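Local structure of endoglucanase (Ruminococcus champanellensis, 6WQV) at residues T58-I63 with I108-Y113; I81-S86 with E94-R99; Y246-N251 with V301-N306. The protein probably hydrolyses internal beta-1,4 linkages of cellulose and related plant polysaccharides as a broad-specificity endoglucanase of glycoside hydrolase family 5. All blocks are in the same frame, centred on the assembly; numbering follows the deposited sequence.

Contact 1: residues T58-I63 with I108-Y113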
loop_
_atom_site.group_PDB
_atom_site.type_symbol
_atom_site.label_atom_id
_atom_site.label_comp_id
_atom_site.label_asym_id
_atom_site.label_seq_id
_atom_site.Cartn_x
_atom_site.Cartn_y
_atom_site.Cartn_z
ATOM N N THR A 58 1.438 -9.133 15.685
ATOM C CA THR A 58 1.144 -7.719 15.872
ATOM C C THR A 58 0.270 -7.539 17.102
ATOM O O THR A 58 -0.612 -8.354 17.382
ATOM C CB THR A 58 0.417 -7.161 14.646
ATOM O OG1 THR A 58 1.137 -7.516 13.455
ATOM C CG2 THR A 58 0.272 -5.626 14.721
ATOM N N THR A 59 0.533 -6.472 17.855
ATOM C CA THR A 59 -0.263 -6.144 19.026
ATOM C C THR A 59 -0.786 -4.716 18.917
ATOM O O THR A 59 -0.241 -3.873 18.201
ATOM C CB THR A 59 0.562 -6.244 20.309
ATOM O OG1 THR A 59 1.587 -5.242 20.259
ATOM C CG2 THR A 59 1.162 -7.618 20.454
ATOM N N LYS A 60 -1.845 -4.448 19.682
ATOM C CA LYS A 60 -2.347 -3.083 19.795
ATOM C C LYS A 60 -1.252 -2.133 20.273
ATOM O O LYS A 60 -1.166 -0.992 19.811
ATOM C CB LYS A 60 -3.531 -3.077 20.763
ATOM C CG LYS A 60 -4.088 -1.721 21.093
ATOM C CD LYS A 60 -4.819 -1.130 19.898
ATOM C CE LYS A 60 -5.962 -0.234 20.342
ATOM N NZ LYS A 60 -5.500 0.895 21.200
ATOM N N ALA A 61 -0.416 -2.582 21.212
ATOM C CA ALA A 61 0.640 -1.720 21.737
ATOM C C ALA A 61 1.576 -1.229 20.638
ATOM O O ALA A 61 2.115 -0.115 20.717
ATOM C CB ALA A 61 1.436 -2.471 22.802
ATOM N N MET A 62 1.822 -2.052 19.619
ATOM C CA MET A 62 2.676 -1.604 18.525
ATOM C C MET A 62 2.022 -0.470 17.751
ATOM O O MET A 62 2.682 0.521 17.416
ATOM C CB MET A 62 2.978 -2.767 17.586
ATOM C CG MET A 62 3.822 -3.850 18.197
ATOM S SD MET A 62 3.819 -5.321 17.153
ATOM C CE MET A 62 4.571 -6.500 18.260
ATOM N N ILE A 63 0.721 -0.601 17.473
ATOM C CA ILE A 63 0.001 0.436 16.737
ATOM C C ILE A 63 -0.141 1.691 17.592
ATOM O O ILE A 63 -0.048 2.816 17.083
ATOM C CB ILE A 63 -1.359 -0.100 16.251
ATOM C CG1 ILE A 63 -1.184 -1.357 15.394
ATOM C CG2 ILE A 63 -2.099 0.967 15.456
ATOM C CD1 ILE A 63 -0.229 -1.195 14.260
ATOM N N ILE A 108 -8.216 1.152 13.558
ATOM C CA ILE A 108 -9.477 1.891 13.569
ATOM C C ILE A 108 -9.820 2.352 14.975
ATOM O O ILE A 108 -10.283 3.481 15.176
ATOM C CB ILE A 108 -10.597 1.039 12.938
ATOM C CG1 ILE A 108 -10.325 0.878 11.438
ATOM C CG2 ILE A 108 -11.971 1.646 13.217
ATOM C CD1 ILE A 108 -10.501 2.162 10.631
ATOM N N ASP A 109 -9.614 1.486 15.970
ATOM C CA ASP A 109 -9.972 1.826 17.342
ATOM C C ASP A 109 -9.014 2.827 17.966
ATOM O O ASP A 109 -9.278 3.304 19.079
ATOM C CB ASP A 109 -9.998 0.570 18.201
ATOM C CG ASP A 109 -11.080 -0.392 17.790
ATOM O OD1 ASP A 109 -12.051 0.035 17.125
ATOM O OD2 ASP A 109 -10.963 -1.583 18.135
ATOM N N ASN A 110 -7.910 3.129 17.298
ATOM C CA ASN A 110 -7.021 4.216 17.674
ATOM C C ASN A 110 -7.379 5.526 16.983
ATOM O O ASN A 110 -6.584 6.470 17.022
ATOM C CB ASN A 110 -5.578 3.846 17.359
ATOM C CG ASN A 110 -4.829 3.351 18.568
ATOM O OD1 ASN A 110 -4.915 3.942 19.641
ATOM N ND2 ASN A 110 -4.091 2.263 18.405
ATOM N N ASP A 111 -8.547 5.599 16.335
ATOM C CA ASP A 111 -8.991 6.830 15.687
ATOM C C ASP A 111 -8.021 7.220 14.579
ATOM O O ASP A 111 -7.735 8.400 14.359
ATOM C CB ASP A 111 -9.134 7.940 16.729
ATOM C CG ASP A 111 -10.008 9.089 16.279
ATOM O OD1 ASP A 111 -10.771 8.973 15.289
ATOM O OD2 ASP A 111 -9.926 10.132 16.960
ATOM N N MET A 112 -7.489 6.209 13.897
ATOM C CA MET A 112 -6.569 6.382 12.788
ATOM C C MET A 112 -7.249 5.995 11.481
ATOM O O MET A 112 -8.255 5.279 11.464
ATOM C CB MET A 112 -5.327 5.501 12.967
ATOM C CG MET A 112 -4.513 5.853 14.191
ATOM S SD MET A 112 -3.200 4.684 14.615
ATOM C CE MET A 112 -1.805 5.342 13.721
ATOM N N TYR A 113 -6.675 6.475 10.383
ATOM C CA TYR A 113 -7.039 5.994 9.054
ATOM C C TYR A 113 -6.340 4.674 8.784
ATOM O O TYR A 113 -5.222 4.426 9.250
ATOM C CB TYR A 113 -6.680 7.030 7.989
ATOM C CG TYR A 113 -7.611 8.210 8.084
ATOM C CD1 TYR A 113 -7.330 9.272 8.926
ATOM C CD2 TYR A 113 -8.803 8.229 7.374
ATOM C CE1 TYR A 113 -8.197 10.339 9.043
ATOM C CE2 TYR A 113 -9.678 9.289 7.484
ATOM C CZ TYR A 113 -9.372 10.340 8.317
ATOM O OH TYR A 113 -10.248 11.395 8.418
HETATM O O HOH W 1 -7.751 2.757 21.244
#
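Lys60 reaches from the first turn of helix 60-68 to Asn110, in the type I turn from Ile108 to Asp111. Its CG stands anti to the backbone N (chi1 175°), and the chain then bends at each later torsion. CB and CG meet nothing of 108-113. CD is the first atom to arrive, 3.8 Å from Asn110 ND2. CE lies alongside the same amide nitrogen. At the tip, NZ gives Asn110 OD1 a weak hydrogen bond of 3.5 Å. NZ also sits 3.4 Å from Asn110 ND2, but both are donors and do not bond. Their common acceptor is Asp64: its OD1 takes a salt bridge from Lys60 NZ and a hydrogen bond from Asn110 ND2. This carboxylate is the stronger partner of both side chains and probably offsets the lysine charge. A water accepts from Lys60 NZ at 2.9 Å and donates to Asp109 O at 2.7 Å, so it ties the lysine to the turn backbone as well.

Next to this polar group, Ile63 CG2 touches Asn110 ND2 and makes the apolar part of the contact with Met112 SD, 4.0 Å away. The start of the helix is fixed by a capping box of Thr59 and Met62, in which Thr59 OG1 accepts from Met62 N at 3.3 Å.

In the TIM barrel, the contact joins helix 60-68 to the loop that leads from helix 94-108 into strand 113-117. Tyr106 and Val107 of helix 94-108 pack against Ile63, while Met112 also touches Val74 of strand 73-76.

Contact 2: residues I81-S86 with E94-R99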
loop_
_atom_site.group_PDB
_atom_site.type_symbol
_atom_site.label_atom_id
_atom_site.label_comp_id
_atom_site.label_asym_id
_atom_site.label_seq_id
_atom_site.Cartn_x
_atom_site.Cartn_y
_atom_site.Cartn_z
ATOM N N ILE A 81 -3.600 -14.981 -0.805
ATOM C CA ILE A 81 -3.457 -16.164 -1.652
ATOM C C ILE A 81 -3.357 -17.451 -0.832
ATOM O O ILE A 81 -3.994 -18.458 -1.157
ATOM C CB ILE A 81 -2.271 -15.992 -2.618
ATOM C CG1 ILE A 81 -2.145 -17.195 -3.547
ATOM C CG2 ILE A 81 -0.966 -15.780 -1.855
ATOM C CD1 ILE A 81 -1.058 -17.043 -4.596
ATOM N N ASP A 82 -2.544 -17.455 0.227
ATOM C CA ASP A 82 -2.363 -18.692 0.982
ATOM C C ASP A 82 -3.533 -18.999 1.909
ATOM O O ASP A 82 -3.485 -20.002 2.637
ATOM C CB ASP A 82 -1.067 -18.663 1.795
ATOM C CG ASP A 82 0.149 -18.428 0.940
ATOM O OD1 ASP A 82 0.252 -19.029 -0.155
ATOM O OD2 ASP A 82 1.009 -17.632 1.372
ATOM N N HIS A 83 -4.572 -18.156 1.894
ATOM C CA HIS A 83 -5.763 -18.299 2.725
ATOM C C HIS A 83 -7.033 -18.326 1.887
ATOM O O HIS A 83 -8.121 -18.079 2.414
ATOM C CB HIS A 83 -5.831 -17.138 3.722
ATOM C CG HIS A 83 -4.507 -16.824 4.336
ATOM N ND1 HIS A 83 -4.004 -17.527 5.408
ATOM C CD2 HIS A 83 -3.548 -15.934 3.982
ATOM C CE1 HIS A 83 -2.803 -17.066 5.709
ATOM N NE2 HIS A 83 -2.508 -16.093 4.866
ATOM N N THR A 84 -6.906 -18.593 0.591
ATOM C CA THR A 84 -8.021 -18.575 -0.347
ATOM C C THR A 84 -8.244 -19.981 -0.886
ATOM O O THR A 84 -7.294 -20.641 -1.319
ATOM C CB THR A 84 -7.712 -17.626 -1.510
ATOM O OG1 THR A 84 -7.503 -16.291 -1.035
ATOM C CG2 THR A 84 -8.851 -17.604 -2.516
ATOM N N GLY A 85 -9.500 -20.425 -0.878
ATOM C CA GLY A 85 -9.862 -21.741 -1.359
ATOM C C GLY A 85 -9.938 -21.817 -2.875
ATOM O O GLY A 85 -9.603 -20.880 -3.601
ATOM N N SER A 86 -10.404 -22.966 -3.352
ATOM C CA SER A 86 -10.384 -23.238 -4.778
ATOM C C SER A 86 -11.516 -22.511 -5.498
ATOM O O SER A 86 -12.509 -22.092 -4.898
ATOM C CB SER A 86 -10.526 -24.739 -5.027
ATOM O OG SER A 86 -11.688 -25.231 -4.382
ATOM N N GLU A 94 -11.832 -18.476 7.300
ATOM C CA GLU A 94 -12.469 -17.658 8.330
ATOM C C GLU A 94 -11.471 -17.196 9.390
ATOM O O GLU A 94 -11.526 -16.043 9.836
ATOM C CB GLU A 94 -13.607 -18.443 8.981
ATOM C CG GLU A 94 -14.413 -17.652 9.982
ATOM C CD GLU A 94 -15.291 -16.602 9.332
ATOM O OE1 GLU A 94 -15.268 -16.482 8.086
ATOM O OE2 GLU A 94 -16.004 -15.899 10.074
ATOM N N ALA A 95 -10.576 -18.086 9.833
ATOM C CA ALA A 95 -9.613 -17.701 10.861
ATOM C C ALA A 95 -8.719 -16.569 10.376
ATOM O O ALA A 95 -8.331 -15.690 11.158
ATOM C CB ALA A 95 -8.766 -18.904 11.274
ATOM N N TRP A 96 -8.375 -16.571 9.091
ATOM C CA TRP A 96 -7.562 -15.494 8.542
ATOM C C TRP A 96 -8.343 -14.195 8.498
ATOM O O TRP A 96 -7.839 -13.143 8.893
ATOM C CB TRP A 96 -7.110 -15.862 7.139
ATOM C CG TRP A 96 -6.234 -14.841 6.495
ATOM C CD1 TRP A 96 -6.520 -14.085 5.391
ATOM C CD2 TRP A 96 -4.912 -14.476 6.896
ATOM N NE1 TRP A 96 -5.457 -13.273 5.089
ATOM C CE2 TRP A 96 -4.456 -13.496 6.002
ATOM C CE3 TRP A 96 -4.072 -14.888 7.930
ATOM C CZ2 TRP A 96 -3.199 -12.920 6.102
ATOM C CZ3 TRP A 96 -2.827 -14.319 8.033
ATOM C CH2 TRP A 96 -2.397 -13.346 7.123
ATOM N N MET A 97 -9.580 -14.248 7.991
ATOM C CA MET A 97 -10.391 -13.040 7.948
ATOM C C MET A 97 -10.552 -12.449 9.342
ATOM O O MET A 97 -10.497 -11.227 9.507
ATOM C CB MET A 97 -11.747 -13.337 7.307
ATOM C CG MET A 97 -12.598 -12.099 7.066
ATOM S SD MET A 97 -11.962 -11.010 5.767
ATOM C CE MET A 97 -12.628 -11.750 4.280
ATOM N N ASN A 98 -10.719 -13.309 10.359
ATOM C CA ASN A 98 -10.866 -12.831 11.731
ATOM C C ASN A 98 -9.603 -12.121 12.199
ATOM O O ASN A 98 -9.676 -11.074 12.854
ATOM C CB ASN A 98 -11.180 -13.989 12.683
ATOM C CG ASN A 98 -12.582 -14.543 12.511
ATOM O OD1 ASN A 98 -13.433 -13.933 11.866
ATOM N ND2 ASN A 98 -12.831 -15.705 13.098
ATOM N N ARG A 99 -8.434 -12.680 11.888
ATOM C CA ARG A 99 -7.193 -12.029 12.299
ATOM C C ARG A 99 -7.002 -10.700 11.583
ATOM O O ARG A 99 -6.588 -9.709 12.200
ATOM C CB ARG A 99 -6.000 -12.957 12.061
ATOM C CG ARG A 99 -4.664 -12.332 12.424
ATOM C CD ARG A 99 -4.607 -11.873 13.872
ATOM N NE ARG A 99 -3.327 -11.222 14.136
ATOM C CZ ARG A 99 -3.079 -10.428 15.174
ATOM N NH1 ARG A 99 -4.015 -10.163 16.068
ATOM N NH2 ARG A 99 -1.878 -9.881 15.298
#
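His83 lays its imidazole flat on the indole of Trp96 in a face-to-face stack. The planes are 4° apart. The centre of the imidazole is 3.5 Å from that of the six-membered indole ring. The closest atoms are His83 CD2 and Trp96 CE2, at 3.3 Å. His83 NE2 lies over the indole, and Trp96 CD2 lies over the centre of the imidazole. His83 CB adds a CH-pi contact, 3.9 Å from the centroid of the Trp96 five-membered ring. Trp96 CG is anti to its backbone N (chi1 -178°), which carries the indole out from the helix toward the loop.

All the close packing between the segments is in this one buried pair. The other face of the imidazole is covered more loosely, with Asp82 CB 4.2 Å above the plane and toward the rim. Beyond the stack the segments diverge: Ser86 and Glu94 are exposed, and Glu94 forms a salt bridge with Arg149.

The stack pins the loop after strand 73-76 to the first turn of helix 94-108, which that loop leads into. Trp80 meets the indole at about 90°. Pro46 and Ser49 of helix 46-50 touch it too, and helix 129-149 packs on Ile81 and Thr84.

Contact 3: residues Y246-N251 with V301-N306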
loop_
_atom_site.group_PDB
_atom_site.type_symbol
_atom_site.label_atom_id
_atom_site.label_comp_id
_atom_site.label_asym_id
_atom_site.label_seq_id
_atom_site.Cartn_x
_atom_site.Cartn_y
_atom_site.Cartn_z
ATOM N N TYR A 246 16.223 5.692 -6.644
ATOM C CA TYR A 246 16.271 4.234 -6.547
ATOM C C TYR A 246 17.585 3.728 -5.960
ATOM O O TYR A 246 17.590 2.888 -5.052
ATOM C CB TYR A 246 16.025 3.604 -7.925
ATOM C CG TYR A 246 16.322 2.117 -7.950
ATOM C CD1 TYR A 246 15.443 1.214 -7.377
ATOM C CD2 TYR A 246 17.484 1.623 -8.529
ATOM C CE1 TYR A 246 15.704 -0.143 -7.378
ATOM C CE2 TYR A 246 17.757 0.259 -8.536
ATOM C CZ TYR A 246 16.862 -0.618 -7.957
ATOM O OH TYR A 246 17.108 -1.973 -7.949
ATOM N N ASN A 247 18.719 4.181 -6.492
ATOM C CA ASN A 247 19.985 3.592 -6.065
ATOM C C ASN A 247 20.212 3.776 -4.570
ATOM O O ASN A 247 20.691 2.862 -3.889
ATOM C CB ASN A 247 21.145 4.164 -6.876
ATOM C CG ASN A 247 21.234 3.551 -8.255
ATOM O OD1 ASN A 247 20.882 2.387 -8.449
ATOM N ND2 ASN A 247 21.687 4.333 -9.225
ATOM N N PHE A 248 19.863 4.952 -4.045
ATOM C CA PHE A 248 20.032 5.235 -2.623
ATOM C C PHE A 248 18.997 4.495 -1.787
ATOM O O PHE A 248 19.329 3.877 -0.766
ATOM C CB PHE A 248 19.880 6.746 -2.413
ATOM C CG PHE A 248 19.882 7.174 -0.966
ATOM C CD1 PHE A 248 21.070 7.240 -0.263
ATOM C CD2 PHE A 248 18.705 7.522 -0.317
ATOM C CE1 PHE A 248 21.094 7.630 1.056
ATOM C CE2 PHE A 248 18.728 7.915 1.014
ATOM C CZ PHE A 248 19.920 7.974 1.692
ATOM N N ALA A 249 17.740 4.537 -2.209
ATOM C CA ALA A 249 16.621 4.193 -1.343
ATOM C C ALA A 249 16.258 2.715 -1.376
ATOM O O ALA A 249 15.810 2.172 -0.358
ATOM C CB ALA A 249 15.391 5.012 -1.748
ATOM N N LEU A 250 16.388 2.062 -2.533
ATOM C CA LEU A 250 15.861 0.712 -2.715
ATOM C C LEU A 250 16.879 -0.302 -3.214
ATOM O O LEU A 250 16.681 -1.500 -2.984
ATOM C CB LEU A 250 14.666 0.734 -3.682
ATOM C CG LEU A 250 13.910 -0.573 -3.927
ATOM C CD1 LEU A 250 13.439 -1.209 -2.624
ATOM C CD2 LEU A 250 12.720 -0.330 -4.867
ATOM N N ASN A 251 17.958 0.124 -3.867
ATOM C CA ASN A 251 18.974 -0.789 -4.383
ATOM C C ASN A 251 19.899 -1.196 -3.246
ATOM O O ASN A 251 20.658 -0.369 -2.727
ATOM C CB ASN A 251 19.762 -0.081 -5.480
ATOM C CG ASN A 251 20.747 -0.999 -6.189
ATOM O OD1 ASN A 251 20.958 -2.143 -5.786
ATOM N ND2 ASN A 251 21.359 -0.489 -7.251
ATOM N N VAL A 301 18.674 11.118 6.969
ATOM C CA VAL A 301 18.007 12.266 7.589
ATOM C C VAL A 301 17.809 13.381 6.570
ATOM O O VAL A 301 16.727 13.970 6.473
ATOM C CB VAL A 301 18.789 12.739 8.828
ATOM C CG1 VAL A 301 18.307 14.112 9.296
ATOM C CG2 VAL A 301 18.656 11.724 9.962
ATOM N N LEU A 302 18.844 13.686 5.790
ATOM C CA LEU A 302 18.722 14.729 4.779
ATOM C C LEU A 302 17.706 14.334 3.719
ATOM O O LEU A 302 16.854 15.140 3.319
ATOM C CB LEU A 302 20.090 14.983 4.153
ATOM C CG LEU A 302 20.173 16.062 3.077
ATOM C CD1 LEU A 302 19.846 17.413 3.678
ATOM C CD2 LEU A 302 21.542 16.077 2.422
ATOM N N TRP A 303 17.786 13.088 3.245
ATOM C CA TRP A 303 16.808 12.576 2.290
ATOM C C TRP A 303 15.398 12.652 2.860
ATOM O O TRP A 303 14.471 13.128 2.191
ATOM C CB TRP A 303 17.183 11.133 1.922
ATOM C CG TRP A 303 16.107 10.378 1.225
ATOM C CD1 TRP A 303 15.865 10.335 -0.117
ATOM C CD2 TRP A 303 15.115 9.551 1.839
ATOM N NE1 TRP A 303 14.776 9.529 -0.377
ATOM C CE2 TRP A 303 14.302 9.036 0.809
ATOM C CE3 TRP A 303 14.839 9.195 3.162
ATOM C CZ2 TRP A 303 13.225 8.183 1.065
ATOM C CZ3 TRP A 303 13.768 8.353 3.415
ATOM C CH2 TRP A 303 12.971 7.866 2.373
ATOM N N GLY A 304 15.216 12.210 4.104
ATOM C CA GLY A 304 13.879 12.129 4.664
ATOM C C GLY A 304 13.246 13.484 4.904
ATOM O O GLY A 304 12.049 13.671 4.642
ATOM N N GLU A 305 14.019 14.442 5.424
ATOM C CA GLU A 305 13.487 15.787 5.598
ATOM C C GLU A 305 12.996 16.342 4.268
ATOM O O GLU A 305 11.906 16.917 4.182
ATOM C CB GLU A 305 14.559 16.727 6.151
ATOM C CG GLU A 305 15.135 16.380 7.504
ATOM C CD GLU A 305 16.213 17.367 7.933
ATOM O OE1 GLU A 305 17.007 17.805 7.069
ATOM O OE2 GLU A 305 16.259 17.709 9.132
ATOM N N ASN A 306 13.792 16.169 3.214
ATOM C CA ASN A 306 13.442 16.764 1.929
ATOM C C ASN A 306 12.313 16.004 1.247
ATOM O O ASN A 306 11.459 16.621 0.600
ATOM C CB ASN A 306 14.683 16.845 1.049
ATOM C CG ASN A 306 15.555 18.011 1.414
ATOM O OD1 ASN A 306 15.254 19.150 1.057
ATOM N ND2 ASN A 306 16.627 17.747 2.157
#
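Phe248 and Trp303 meet obliquely, the phenyl ring inclined at 49° to the five-membered ring of the indole. Their centroids are 5.2 Å apart. Phe248 CE2 does most of the touching. It sits over one face of the indole, toward the rim, 3.6 Å from Trp303 CG and 3.7 Å from Trp303 CB. Phe248 CD2 comes in beside it, 4.0 Å from Trp303 CD1. Each CB points toward the other helix, and with CG anti to the backbone N (chi1 174° for Phe248, 166° for Trp303) the rings meet between the two helices.

The rotation of the indole is further fixed at its polar edge, where NE1 donates to Ser244 O. Phe258 meets both rings, edge-to-face on Trp303, and makes an aromatic cluster with them. Replacing Phe248 by an alanine would probably open a gap over the indole face and deprive Phe258 of one of its two aromatic neighbours here.

The pair joins short helix 246-249, which follows barrel strand 236-241, to helix 297-313, which precedes strand 318-322. Leu250, the residue after the short helix, belongs to the glycan pocket. Tyr307 of the longer helix also meets the indole, and Ala291, from the loop after strand 284-289, touches it.

How the contacts relate
Contacts 1 and 2 are joined by helix 94-108: segment 94-99 starts it, and most of 108-113 follows its end. Contact 2 is nested inside the chain loop that contact 1 closes. Their centres are about 22 Å apart, yet they touch: Arg99 NH2 of contact 2 lies 2.9 Å from Thr58 O of contact 1, a probable hydrogen bond. Contact 3 follows later in the chain. Its centre is about 36 Å from that of contact 2, across the centre of the chain, and about 27 Å from that of contact 1. The bound glycan relates to them unequally. Leu250 of contact 3 touches its alpha-D-glucopyranose unit. The side chain of Trp96 is about 13 Å from a bound alpha-D-glucopyranose.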